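Local coordinates for protein N-acetyl-beta-D glucosaminidase (Rhizomucor miehei CAU432, PDB 4ZM6) that probably releases beta-linked N-acetylglucosamine from sugar chains and binds acetyl coenzyme A, joining a family 3 glycoside hydrolase to a GCN5-related glucosamine N-acetyltransferase region, at residues A[84-89]-A[147-152]; A[370-375]-A[510-515]; A[380-385]-A[492-497]. All blocks are in the same frame, centred on the assembly; numbering follows the deposited sequence.

Contact 1 of 3, residues A[84-89]-A[147-152]; sequences GVVRRL and GVRSYG
Val-85 meets Val-148 methyl to methyl, its CG1 lying 3.5 Å from Val-148 CG2, while Val-85 CG2 also faces that same methyl. Val-148 CG2 therefore sits against the fork of Val-85. Arg-149, the next residue of the type I turn Gly-147 to Ser-150, adds its aliphatic stem: its CG lies 4.2 Å from Val-85 CG2, and the two side chains cross at about a right angle. With CG anti to its carbonyl carbon (chi1 -63°) and a bend at chi3, the arginine passes across the two valines before its guanidinium departs. Val-86 CG1 lies 3.8 Å from Arg-149 CG, with CD and NE about as near, and is oblique to the guanidinium plane. The charged end is held by Glu-82, whose OE2 forms a salt bridge with NE, and by the carbonyl of Val-145, which accepts from NH1. Both segments follow neighbouring strands, 76-79 and 129-130, of the TIM-barrel-clan domain, and so belong to its C-terminal rim. A branched valine gives a loop without regular structure a compact apolar surface. With no hydrogen bond between the segments, their contact is one of shape and hydrophobicity, whereas the arginine's direction is probably set by Glu-82 together with the carbonyl of Val-145.

Contact 2 of 3, residues A[370-375]-A[510-515]; sequences RVPTVV and VRLIFG
Leu-512 reaches from helix 503-513 toward Pro-372, just before strand 373-377, and Val-374 within it, and it accounts for the whole helix side of this contact. Its CB points at the strand but works only as a stalk, with no strand side chain close to it. One bond further, Leu-512 CG lies 4.1 Å from Val-374 CG2. There the side chain forks. Leu-512 CD1 reaches Val-374 CG2 at 3.5 Å and also lies 3.9 Å from Pro-372 CB, near the proline ring and its carbonyl. Leu-512 CD2 turns to Val-374 alone, again meeting Val-374 CG2 at 3.5 Å. One valine methyl thus fits into the leucine fork; with chi1 at 176°, CG2 of Val-374 stands anti to the carbonyl carbon and beside the backbone N, and this is the branch that enters the fork. Proline gives a rigid apolar flank, and beta-branched valine suits a buried strand. Between them Thr-373 points the other way, its OG1 bonded to Tyr-499 OH and Ser-521 OG. The helix ends just beyond Leu-512 in a Schellman motif, with Gly-515 as the C-prime residue at positive phi. This is the helix-on-sheet packing of a layered alpha/beta domain: a helix side chain packed over the beginning of an outermost strand, as in the alpha/beta sandwich domain that commonly follows the barrel in family 3 hydrolases.

Contact 3 of 3, residues A[380-385]-A[492-497]; sequences NTLPIR and VDTYLV
Thr-381 and Thr-494 meet where their side chains cross at about a right angle, the hydroxyl of one against the methyl of the other: Thr-381 OG1 lies 3.4 Å from Thr-494 CG2. The CB of Thr-381 backs up this approach, 3.8 Å from CG2 of Thr-494. OG1 of Thr-381 is anti to its carbonyl carbon (chi1 -54°), which turns the hydroxyl, rather than the methyl, toward the strand. Beside this pair, Leu-382 lays its CG 4.0 Å from Thr-494 OG1, so that the strand threonine is touched by two successive loop residues. Leu-496, two residues along the same strand face, comes near the leucine without a close contact.

Further out, Thr-494 is placed by its strand, the neighbour of strand 475-479: its backbone pairs with Val-477, and its side chain rests on Val-476. Leu-382 and Leu-496 both lean on Ile-513 of helix 503-513, which gives the two leucines a shared apolar backing. Asn-377 ND2 donates to Leu-382 O, the carbonyl of the cis peptide bond before Pro-383. Before the strand begins, Asp-493 OD1 makes a salt bridge with Arg-378 NE, tying the approach to strand 494-497 to the residue just after strand 373-377. Threonine's small beta-branched side chain lets loop and strand come close, and the methyl of Thr-494 gives the hydroxyl oxygen of Thr-381 a carbon surface to rest on. The two hydroxyl oxygens, Thr-381 OG1 and Thr-494 OG1, do not bond to each other, so the direct contact is probably one of van der Waals fit, while the directional bonds lie in the surrounding shell.

Overall arrangement
Contacts 2 and 3 are buried and adjoin each other, their centres about 9 Å apart, whereas contact 1 is partly buried and belongs to the barrel, about 20 Å from contact 2 between centres. Strands 373-377 and 494-497 are neighbours in one mixed sheet, joined where Val-375 N meets Tyr-495 O at 2.9 Å. Helix 503-513 serves both, since its Ile-513 O also receives Ile-384 N from the loop 380-385. Along the chain, contact 3 is nested inside the loop closed by contact 2, and contact 1 closes before either. Purely apolar meshing marks contact 2 and threonine surfaces contact 3; valine methyls and the aliphatic stem of an arginine, whose charge is paired outside the segments, mark contact 1.

Contact 1 of 3, residues A[84-89]-A[147-152]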
ATOM      1  N   GLY A  84     -20.889  -0.534  21.672  1.00 70.95           N
ATOM      2  CA  GLY A  84     -20.210  -1.010  22.878  1.00 71.00           C
ATOM      3  C   GLY A  84     -20.644  -0.268  24.126  1.00 70.60           C
ATOM      4  O   GLY A  84     -21.740  -0.487  24.652  1.00 65.68           O
ATOM      5  N   VAL A  85     -19.768   0.608  24.604  1.00 74.63           N
ATOM      6  CA  VAL A  85     -20.073   1.440  25.763  1.00 80.12           C
ATOM      7  C   VAL A  85     -21.207   2.431  25.446  1.00 85.13           C
ATOM      8  O   VAL A  85     -22.137   2.581  26.248  1.00 91.20           O
ATOM      9  CB  VAL A  85     -18.813   2.157  26.325  1.00 79.04           C
ATOM     10  CG1 VAL A  85     -17.837   1.140  26.900  1.00 77.40           C
ATOM     11  CG2 VAL A  85     -18.123   3.021  25.276  1.00 79.44           C
ATOM     12  N   VAL A  86     -21.151   3.053  24.262  1.00 83.52           N
ATOM     13  CA  VAL A  86     -22.175   4.030  23.818  1.00 80.31           C
ATOM     14  C   VAL A  86     -23.238   3.333  22.951  1.00 75.99           C
ATOM     15  O   VAL A  86     -22.911   2.711  21.944  1.00 76.44           O
ATOM     16  CB  VAL A  86     -21.559   5.292  23.112  1.00 80.56           C
ATOM     17  CG1 VAL A  86     -20.134   5.061  22.612  1.00 79.22           C
ATOM     18  CG2 VAL A  86     -22.444   5.813  21.978  1.00 80.84           C
ATOM     19  N   ARG A  87     -24.505   3.439  23.353  1.00 74.40           N
ATOM     20  CA  ARG A  87     -25.598   2.728  22.681  1.00 77.39           C
ATOM     21  C   ARG A  87     -26.985   3.197  23.159  1.00 81.32           C
ATOM     22  O   ARG A  87     -27.407   2.861  24.270  1.00 85.55           O
ATOM     23  CB  ARG A  87     -25.456   1.217  22.908  1.00 73.65           C
ATOM     24  N   ARG A  88     -27.701   3.933  22.305  1.00 82.45           N
ATOM     25  CA  ARG A  88     -28.973   4.583  22.689  1.00 81.55           C
ATOM     26  C   ARG A  88     -30.176   3.631  22.766  1.00 83.94           C
ATOM     27  O   ARG A  88     -31.176   3.947  23.411  1.00 85.88           O
ATOM     28  CB  ARG A  88     -29.346   5.711  21.718  1.00 80.54           C
ATOM     29  CG  ARG A  88     -28.219   6.608  21.231  1.00 79.97           C
ATOM     30  CD  ARG A  88     -27.286   7.069  22.335  1.00 80.71           C
ATOM     31  NE  ARG A  88     -26.619   8.314  21.957  1.00 81.70           N
ATOM     32  CZ  ARG A  88     -25.494   8.784  22.498  1.00 83.56           C
ATOM     33  NH1 ARG A  88     -24.857   8.121  23.459  1.00 81.57           N
ATOM     34  NH2 ARG A  88     -24.997   9.937  22.061  1.00 87.29           N
ATOM     35  N   LEU A  89     -30.100   2.494  22.083  1.00 86.33           N
ATOM     36  CA  LEU A  89     -31.208   1.533  22.066  1.00 89.39           C
ATOM     37  C   LEU A  89     -31.475   0.924  23.446  1.00 89.42           C
ATOM     38  O   LEU A  89     -32.630   0.694  23.812  1.00 85.39           O
ATOM     39  CB  LEU A  89     -30.945   0.422  21.034  1.00 90.85           C
ATOM     40  CG  LEU A  89     -31.518   0.589  19.619  1.00 91.13           C
ATOM     41  CD1 LEU A  89     -31.552   2.041  19.164  1.00 92.85           C
ATOM     42  CD2 LEU A  89     -30.730  -0.263  18.632  1.00 91.80           C
ATOM     43  N   GLY A 147     -12.137   5.694  23.795  1.00 61.67           N
ATOM     44  CA  GLY A 147     -11.358   4.651  24.426  1.00 60.79           C
ATOM     45  C   GLY A 147     -11.607   3.425  23.606  1.00 59.40           C
ATOM     46  O   GLY A 147     -11.014   3.248  22.544  1.00 59.17           O
ATOM     47  N   VAL A 148     -12.539   2.609  24.085  1.00 58.75           N
ATOM     48  CA  VAL A 148     -12.970   1.410  23.371  1.00 56.72           C
ATOM     49  C   VAL A 148     -13.894   1.734  22.189  1.00 53.08           C
ATOM     50  O   VAL A 148     -14.361   0.830  21.503  1.00 50.53           O
ATOM     51  CB  VAL A 148     -13.645   0.404  24.328  1.00 56.81           C
ATOM     52  CG1 VAL A 148     -12.646  -0.058  25.375  1.00 56.25           C
ATOM     53  CG2 VAL A 148     -14.886   0.998  24.992  1.00 57.21           C
ATOM     54  N   ARG A 149     -14.153   3.021  21.960  1.00 51.31           N
ATOM     55  CA  ARG A 149     -14.906   3.466  20.791  1.00 51.22           C
ATOM     56  C   ARG A 149     -14.073   3.365  19.510  1.00 50.71           C
ATOM     57  O   ARG A 149     -14.626   3.359  18.413  1.00 51.84           O
ATOM     58  CB  ARG A 149     -15.382   4.908  20.978  1.00 50.90           C
ATOM     59  CG  ARG A 149     -16.356   5.095  22.130  1.00 51.88           C
ATOM     60  CD  ARG A 149     -16.581   6.568  22.429  1.00 52.78           C
ATOM     61  NE  ARG A 149     -17.300   7.250  21.353  1.00 53.43           N
ATOM     62  CZ  ARG A 149     -17.450   8.569  21.259  1.00 53.30           C
ATOM     63  NH1 ARG A 149     -16.939   9.378  22.184  1.00 53.23           N
ATOM     64  NH2 ARG A 149     -18.112   9.086  20.229  1.00 53.73           N
ATOM     65  N   SER A 150     -12.750   3.318  19.649  1.00 48.50           N
ATOM     66  CA  SER A 150     -11.869   3.079  18.509  1.00 47.64           C
ATOM     67  C   SER A 150     -11.586   1.586  18.372  1.00 46.43           C
ATOM     68  O   SER A 150     -11.502   0.877  19.368  1.00 44.41           O
ATOM     69  CB  SER A 150     -10.555   3.847  18.666  1.00 47.47           C
ATOM     70  OG  SER A 150      -9.596   3.423  17.709  1.00 45.72           O
ATOM     71  N   TYR A 151     -11.427   1.119  17.137  1.00 46.87           N
ATOM     72  CA  TYR A 151     -11.169  -0.301  16.882  1.00 46.69           C
ATOM     73  C   TYR A 151      -9.805  -0.732  17.424  1.00 46.15           C
ATOM     74  O   TYR A 151      -9.603  -1.912  17.736  1.00 44.24           O
ATOM     75  CB  TYR A 151     -11.238  -0.619  15.385  1.00 47.32           C
ATOM     76  CG  TYR A 151     -12.581  -0.356  14.730  1.00 47.23           C
ATOM     77  CD1 TYR A 151     -13.660  -1.218  14.928  1.00 46.97           C
ATOM     78  CD2 TYR A 151     -12.765   0.744  13.895  1.00 47.31           C
ATOM     79  CE1 TYR A 151     -14.884  -0.984  14.317  1.00 47.65           C
ATOM     80  CE2 TYR A 151     -13.984   0.989  13.280  1.00 47.98           C
ATOM     81  CZ  TYR A 151     -15.042   0.122  13.492  1.00 48.53           C
ATOM     82  OH  TYR A 151     -16.253   0.369  12.882  1.00 48.70           O
ATOM     83  N   GLY A 152      -8.869   0.217  17.517  1.00 44.77           N
ATOM     84  CA  GLY A 152      -7.556  -0.071  18.081  1.00 43.81           C
ATOM     85  C   GLY A 152      -6.458   0.905  17.696  1.00 44.25           C
ATOM     86  O   GLY A 152      -6.716   2.011  17.227  1.00 43.93           O
TER

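Contact 2 of 3, residues A[370-375]-A[510-515]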
ATOM      1  N   ARG A 370     -15.903 -14.760  21.394  1.00 64.55           N
ATOM      2  CA  ARG A 370     -14.642 -14.546  20.689  1.00 67.21           C
ATOM      3  C   ARG A 370     -14.017 -13.175  21.010  1.00 66.56           C
ATOM      4  O   ARG A 370     -13.054 -12.772  20.354  1.00 66.43           O
ATOM      5  CB  ARG A 370     -14.880 -14.654  19.173  1.00 68.78           C
ATOM      6  CG  ARG A 370     -15.627 -15.908  18.718  1.00 69.48           C
ATOM      7  CD  ARG A 370     -16.130 -15.792  17.281  1.00 71.32           C
ATOM      8  NE  ARG A 370     -15.058 -15.559  16.303  1.00 73.25           N
ATOM      9  CZ  ARG A 370     -15.237 -15.102  15.061  1.00 72.39           C
ATOM     10  NH1 ARG A 370     -16.453 -14.792  14.613  1.00 72.83           N
ATOM     11  NH2 ARG A 370     -14.186 -14.932  14.262  1.00 70.11           N
ATOM     12  N   VAL A 371     -14.564 -12.465  22.001  1.00 64.05           N
ATOM     13  CA  VAL A 371     -14.149 -11.081  22.299  1.00 61.82           C
ATOM     14  C   VAL A 371     -13.104 -10.935  23.418  1.00 59.71           C
ATOM     15  O   VAL A 371     -12.004 -10.451  23.160  1.00 64.92           O
ATOM     16  CB  VAL A 371     -15.370 -10.177  22.589  1.00 61.46           C
ATOM     17  CG1 VAL A 371     -14.953  -8.859  23.227  1.00 59.84           C
ATOM     18  CG2 VAL A 371     -16.147  -9.914  21.304  1.00 61.80           C
ATOM     19  N   PRO A 372     -13.430 -11.332  24.658  1.00 54.92           N
ATOM     20  CA  PRO A 372     -12.468 -11.007  25.708  1.00 53.03           C
ATOM     21  C   PRO A 372     -11.115 -11.695  25.542  1.00 51.32           C
ATOM     22  O   PRO A 372     -11.032 -12.793  24.985  1.00 50.60           O
ATOM     23  CB  PRO A 372     -13.164 -11.479  26.988  1.00 52.67           C
ATOM     24  CG  PRO A 372     -14.086 -12.549  26.538  1.00 54.05           C
ATOM     25  CD  PRO A 372     -14.547 -12.146  25.169  1.00 55.17           C
ATOM     26  N   THR A 373     -10.074 -11.023  26.028  1.00 49.55           N
ATOM     27  CA  THR A 373      -8.699 -11.476  25.909  1.00 47.88           C
ATOM     28  C   THR A 373      -8.110 -11.721  27.299  1.00 48.01           C
ATOM     29  O   THR A 373      -8.276 -10.902  28.200  1.00 48.61           O
ATOM     30  CB  THR A 373      -7.830 -10.412  25.206  1.00 47.43           C
ATOM     31  OG1 THR A 373      -8.509  -9.904  24.051  1.00 45.91           O
ATOM     32  CG2 THR A 373      -6.491 -10.994  24.796  1.00 47.45           C
ATOM     33  N   VAL A 374      -7.430 -12.852  27.466  1.00 47.71           N
ATOM     34  CA  VAL A 374      -6.602 -13.097  28.637  1.00 46.56           C
ATOM     35  C   VAL A 374      -5.238 -12.527  28.290  1.00 48.18           C
ATOM     36  O   VAL A 374      -4.584 -13.004  27.360  1.00 52.82           O
ATOM     37  CB  VAL A 374      -6.482 -14.596  28.941  1.00 45.97           C
ATOM     38  CG1 VAL A 374      -5.533 -14.829  30.102  1.00 45.69           C
ATOM     39  CG2 VAL A 374      -7.857 -15.187  29.234  1.00 46.87           C
ATOM     40  N   VAL A 375      -4.817 -11.505  29.030  1.00 47.33           N
ATOM     41  CA  VAL A 375      -3.616 -10.750  28.697  1.00 45.66           C
ATOM     42  C   VAL A 375      -2.394 -11.319  29.417  1.00 46.36           C
ATOM     43  O   VAL A 375      -1.335 -11.494  28.814  1.00 46.22           O
ATOM     44  CB  VAL A 375      -3.806  -9.261  29.039  1.00 44.99           C
ATOM     45  CG1 VAL A 375      -2.569  -8.455  28.672  1.00 45.37           C
ATOM     46  CG2 VAL A 375      -5.027  -8.711  28.323  1.00 44.91           C
ATOM     47  N   VAL A 510     -16.888 -13.998  32.227  1.00 43.27           N
ATOM     48  CA  VAL A 510     -17.049 -15.036  33.241  1.00 44.27           C
ATOM     49  C   VAL A 510     -16.810 -16.422  32.642  1.00 43.75           C
ATOM     50  O   VAL A 510     -16.107 -17.245  33.230  1.00 41.89           O
ATOM     51  CB  VAL A 510     -18.434 -14.967  33.900  1.00 45.28           C
ATOM     52  CG1 VAL A 510     -18.698 -16.208  34.738  1.00 46.36           C
ATOM     53  CG2 VAL A 510     -18.531 -13.715  34.758  1.00 45.61           C
ATOM     54  N   ARG A 511     -17.382 -16.667  31.467  1.00 44.92           N
ATOM     55  CA  ARG A 511     -17.147 -17.925  30.748  1.00 47.33           C
ATOM     56  C   ARG A 511     -15.651 -18.203  30.570  1.00 47.09           C
ATOM     57  O   ARG A 511     -15.195 -19.337  30.742  1.00 44.90           O
ATOM     58  CB  ARG A 511     -17.827 -17.901  29.380  1.00 48.01           C
ATOM     59  CG  ARG A 511     -19.338 -17.779  29.445  1.00 49.99           C
ATOM     60  CD  ARG A 511     -19.969 -18.151  28.120  1.00 52.42           C
ATOM     61  NE  ARG A 511     -19.955 -19.599  27.925  1.00 55.54           N
ATOM     62  CZ  ARG A 511     -20.018 -20.213  26.744  1.00 57.62           C
ATOM     63  NH1 ARG A 511     -20.092 -19.514  25.614  1.00 56.42           N
ATOM     64  NH2 ARG A 511     -19.995 -21.542  26.694  1.00 58.89           N
ATOM     65  N   LEU A 512     -14.902 -17.151  30.241  1.00 47.23           N
ATOM     66  CA  LEU A 512     -13.457 -17.244  30.066  1.00 48.10           C
ATOM     67  C   LEU A 512     -12.776 -17.588  31.385  1.00 47.87           C
ATOM     68  O   LEU A 512     -11.895 -18.447  31.425  1.00 45.98           O
ATOM     69  CB  LEU A 512     -12.895 -15.925  29.530  1.00 49.40           C
ATOM     70  CG  LEU A 512     -11.837 -16.005  28.426  1.00 50.12           C
ATOM     71  CD1 LEU A 512     -11.214 -14.631  28.229  1.00 50.68           C
ATOM     72  CD2 LEU A 512     -10.768 -17.040  28.732  1.00 50.86           C
ATOM     73  N   ILE A 513     -13.195 -16.914  32.454  1.00 48.91           N
ATOM     74  CA  ILE A 513     -12.612 -17.114  33.784  1.00 49.71           C
ATOM     75  C   ILE A 513     -12.824 -18.545  34.288  1.00 50.13           C
ATOM     76  O   ILE A 513     -11.912 -19.141  34.861  1.00 52.93           O
ATOM     77  CB  ILE A 513     -13.149 -16.061  34.791  1.00 50.79           C
ATOM     78  CG1 ILE A 513     -12.515 -14.694  34.490  1.00 50.82           C
ATOM     79  CG2 ILE A 513     -12.853 -16.450  36.237  1.00 49.99           C
ATOM     80  CD1 ILE A 513     -13.221 -13.519  35.132  1.00 50.80           C
ATOM     81  N   PHE A 514     -14.008 -19.103  34.055  1.00 49.83           N
ATOM     82  CA  PHE A 514     -14.291 -20.490  34.443  1.00 49.12           C
ATOM     83  C   PHE A 514     -13.898 -21.527  33.383  1.00 49.88           C
ATOM     84  O   PHE A 514     -14.230 -22.702  33.513  1.00 52.29           O
ATOM     85  CB  PHE A 514     -15.763 -20.643  34.839  1.00 48.22           C
ATOM     86  CG  PHE A 514     -16.084 -20.009  36.157  1.00 47.85           C
ATOM     87  CD1 PHE A 514     -16.357 -18.656  36.233  1.00 46.98           C
ATOM     88  CD2 PHE A 514     -16.066 -20.755  37.326  1.00 47.70           C
ATOM     89  CE1 PHE A 514     -16.631 -18.059  37.446  1.00 47.41           C
ATOM     90  CE2 PHE A 514     -16.339 -20.163  38.547  1.00 47.83           C
ATOM     91  CZ  PHE A 514     -16.625 -18.811  38.606  1.00 47.49           C
ATOM     92  N   GLY A 515     -13.187 -21.104  32.344  1.00 49.39           N
ATOM     93  CA  GLY A 515     -12.646 -22.036  31.362  1.00 50.03           C
ATOM     94  C   GLY A 515     -13.655 -22.697  30.440  1.00 50.12           C
ATOM     95  O   GLY A 515     -13.350 -23.711  29.821  1.00 53.26           O
TER

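Contact 3 of 3, residues A[380-385]-A[492-497]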
ATOM      1  N   ASN A 380      -0.955 -19.429  35.912  1.00 58.79           N
ATOM      2  CA  ASN A 380      -2.035 -20.284  35.401  1.00 59.45           C
ATOM      3  C   ASN A 380      -3.270 -20.337  36.307  1.00 57.49           C
ATOM      4  O   ASN A 380      -3.965 -21.347  36.355  1.00 56.85           O
ATOM      5  CB  ASN A 380      -1.523 -21.697  35.100  1.00 60.76           C
ATOM      6  CG  ASN A 380      -0.649 -21.747  33.864  1.00 61.32           C
ATOM      7  OD1 ASN A 380      -1.145 -21.769  32.741  1.00 60.92           O
ATOM      8  ND2 ASN A 380       0.661 -21.775  34.067  1.00 63.22           N
ATOM      9  N   THR A 381      -3.540 -19.232  37.002  1.00 56.18           N
ATOM     10  CA  THR A 381      -4.735 -19.085  37.821  1.00 52.22           C
ATOM     11  C   THR A 381      -5.982 -19.370  36.989  1.00 51.14           C
ATOM     12  O   THR A 381      -6.879 -20.088  37.433  1.00 50.56           O
ATOM     13  CB  THR A 381      -4.823 -17.657  38.398  1.00 52.92           C
ATOM     14  OG1 THR A 381      -3.604 -17.340  39.084  1.00 53.09           O
ATOM     15  CG2 THR A 381      -5.998 -17.524  39.360  1.00 53.04           C
ATOM     16  N   LEU A 382      -6.026 -18.803  35.785  1.00 50.96           N
ATOM     17  CA  LEU A 382      -7.104 -19.067  34.841  1.00 51.82           C
ATOM     18  C   LEU A 382      -6.786 -20.310  34.028  1.00 52.38           C
ATOM     19  O   LEU A 382      -5.645 -20.503  33.627  1.00 54.79           O
ATOM     20  CB  LEU A 382      -7.284 -17.908  33.863  1.00 53.59           C
ATOM     21  CG  LEU A 382      -7.776 -16.556  34.378  1.00 54.71           C
ATOM     22  CD1 LEU A 382      -7.950 -15.614  33.192  1.00 54.12           C
ATOM     23  CD2 LEU A 382      -9.071 -16.700  35.162  1.00 54.97           C
ATOM     24  N   PRO A 383      -7.794 -21.156  33.766  1.00 52.55           N
ATOM     25  CA  PRO A 383      -9.172 -21.018  34.234  1.00 51.99           C
ATOM     26  C   PRO A 383      -9.274 -21.429  35.688  1.00 51.14           C
ATOM     27  O   PRO A 383      -8.482 -22.262  36.141  1.00 47.73           O
ATOM     28  CB  PRO A 383      -9.944 -21.983  33.339  1.00 52.31           C
ATOM     29  CG  PRO A 383      -8.953 -23.031  32.976  1.00 52.14           C
ATOM     30  CD  PRO A 383      -7.600 -22.378  32.968  1.00 51.42           C
ATOM     31  N   ILE A 384     -10.214 -20.824  36.414  1.00 52.60           N
ATOM     32  CA  ILE A 384     -10.432 -21.173  37.820  1.00 53.23           C
ATOM     33  C   ILE A 384     -11.438 -22.312  37.916  1.00 53.74           C
ATOM     34  O   ILE A 384     -12.402 -22.385  37.142  1.00 54.40           O
ATOM     35  CB  ILE A 384     -10.868 -19.968  38.700  1.00 52.79           C
ATOM     36  CG1 ILE A 384     -12.252 -19.427  38.315  1.00 52.98           C
ATOM     37  CG2 ILE A 384      -9.834 -18.860  38.622  1.00 52.43           C
ATOM     38  CD1 ILE A 384     -12.843 -18.508  39.364  1.00 52.37           C
ATOM     39  N   ARG A 385     -11.183 -23.219  38.849  1.00 54.95           N
ATOM     40  CA  ARG A 385     -12.042 -24.374  39.060  1.00 56.86           C
ATOM     41  C   ARG A 385     -12.238 -24.505  40.557  1.00 57.77           C
ATOM     42  O   ARG A 385     -11.731 -25.449  41.173  1.00 58.66           O
ATOM     43  CB  ARG A 385     -11.411 -25.648  38.488  1.00 56.84           C
ATOM     44  CG  ARG A 385     -11.028 -25.575  37.015  1.00 56.60           C
ATOM     45  CD  ARG A 385      -9.976 -26.622  36.684  1.00 56.59           C
ATOM     46  NE  ARG A 385      -9.321 -26.390  35.400  1.00 55.94           N
ATOM     47  CZ  ARG A 385      -9.895 -26.569  34.211  1.00 56.43           C
ATOM     48  NH1 ARG A 385     -11.165 -26.964  34.119  1.00 56.10           N
ATOM     49  NH2 ARG A 385      -9.194 -26.342  33.101  1.00 55.11           N
ATOM     50  N   VAL A 492       0.544  -7.732  38.812  1.00 56.48           N
ATOM     51  CA  VAL A 492      -0.619  -8.611  38.743  1.00 54.12           C
ATOM     52  C   VAL A 492      -0.368  -9.701  37.714  1.00 53.51           C
ATOM     53  O   VAL A 492      -0.160  -9.415  36.542  1.00 52.43           O
ATOM     54  CB  VAL A 492      -1.907  -7.834  38.396  1.00 53.34           C
ATOM     55  CG1 VAL A 492      -3.057  -8.785  38.099  1.00 52.79           C
ATOM     56  CG2 VAL A 492      -2.280  -6.903  39.540  1.00 53.79           C
ATOM     57  N   ASP A 493      -0.381 -10.947  38.181  1.00 55.16           N
ATOM     58  CA  ASP A 493      -0.025 -12.105  37.364  1.00 54.32           C
ATOM     59  C   ASP A 493      -1.148 -12.550  36.442  1.00 54.28           C
ATOM     60  O   ASP A 493      -0.893 -13.199  35.423  1.00 56.34           O
ATOM     61  CB  ASP A 493       0.375 -13.281  38.262  1.00 55.90           C
ATOM     62  CG  ASP A 493       1.706 -13.061  38.965  1.00 57.00           C
ATOM     63  OD1 ASP A 493       2.623 -12.482  38.344  1.00 57.67           O
ATOM     64  OD2 ASP A 493       1.836 -13.480  40.137  1.00 56.11           O
ATOM     65  N   THR A 494      -2.387 -12.208  36.784  1.00 53.19           N
ATOM     66  CA  THR A 494      -3.535 -12.726  36.044  1.00 53.00           C
ATOM     67  C   THR A 494      -4.560 -11.612  35.775  1.00 50.88           C
ATOM     68  O   THR A 494      -5.223 -11.119  36.688  1.00 49.83           O
ATOM     69  CB  THR A 494      -4.114 -13.998  36.726  1.00 53.73           C
ATOM     70  OG1 THR A 494      -5.536 -14.059  36.565  1.00 54.36           O
ATOM     71  CG2 THR A 494      -3.748 -14.044  38.208  1.00 53.67           C
ATOM     72  N   TYR A 495      -4.658 -11.235  34.499  1.00 49.21           N
ATOM     73  CA  TYR A 495      -5.394 -10.054  34.052  1.00 46.58           C
ATOM     74  C   TYR A 495      -6.055 -10.334  32.702  1.00 45.01           C
ATOM     75  O   TYR A 495      -5.456 -10.974  31.833  1.00 42.96           O
ATOM     76  CB  TYR A 495      -4.417  -8.880  33.930  1.00 46.64           C
ATOM     77  CG  TYR A 495      -4.981  -7.597  33.344  1.00 46.56           C
ATOM     78  CD1 TYR A 495      -5.802  -6.764  34.093  1.00 46.54           C
ATOM     79  CD2 TYR A 495      -4.657  -7.200  32.047  1.00 46.85           C
ATOM     80  CE1 TYR A 495      -6.308  -5.589  33.561  1.00 46.75           C
ATOM     81  CE2 TYR A 495      -5.153  -6.027  31.508  1.00 47.01           C
ATOM     82  CZ  TYR A 495      -5.977  -5.227  32.270  1.00 47.84           C
ATOM     83  OH  TYR A 495      -6.467  -4.060  31.741  1.00 51.52           O
ATOM     84  N   LEU A 496      -7.289  -9.863  32.541  1.00 44.56           N
ATOM     85  CA  LEU A 496      -8.030 -10.016  31.282  1.00 45.25           C
ATOM     86  C   LEU A 496      -8.808  -8.745  30.969  1.00 44.15           C
ATOM     87  O   LEU A 496      -8.948  -7.874  31.820  1.00 45.91           O
ATOM     88  CB  LEU A 496      -8.982 -11.221  31.331  1.00 46.11           C
ATOM     89  CG  LEU A 496     -10.227 -11.134  32.228  1.00 47.01           C
ATOM     90  CD1 LEU A 496     -11.366 -11.965  31.654  1.00 46.91           C
ATOM     91  CD2 LEU A 496      -9.923 -11.562  33.656  1.00 47.14           C
ATOM     92  N   VAL A 497      -9.315  -8.647  29.747  1.00 43.46           N
ATOM     93  CA  VAL A 497      -9.999  -7.439  29.293  1.00 43.14           C
ATOM     94  C   VAL A 497     -11.241  -7.799  28.478  1.00 43.30           C
ATOM     95  O   VAL A 497     -11.242  -8.786  27.739  1.00 42.62           O
ATOM     96  CB  VAL A 497      -9.053  -6.531  28.474  1.00 43.37           C
ATOM     97  CG1 VAL A 497      -7.944  -5.988  29.365  1.00 42.66           C
ATOM     98  CG2 VAL A 497      -8.459  -7.272  27.278  1.00 43.38           C
TER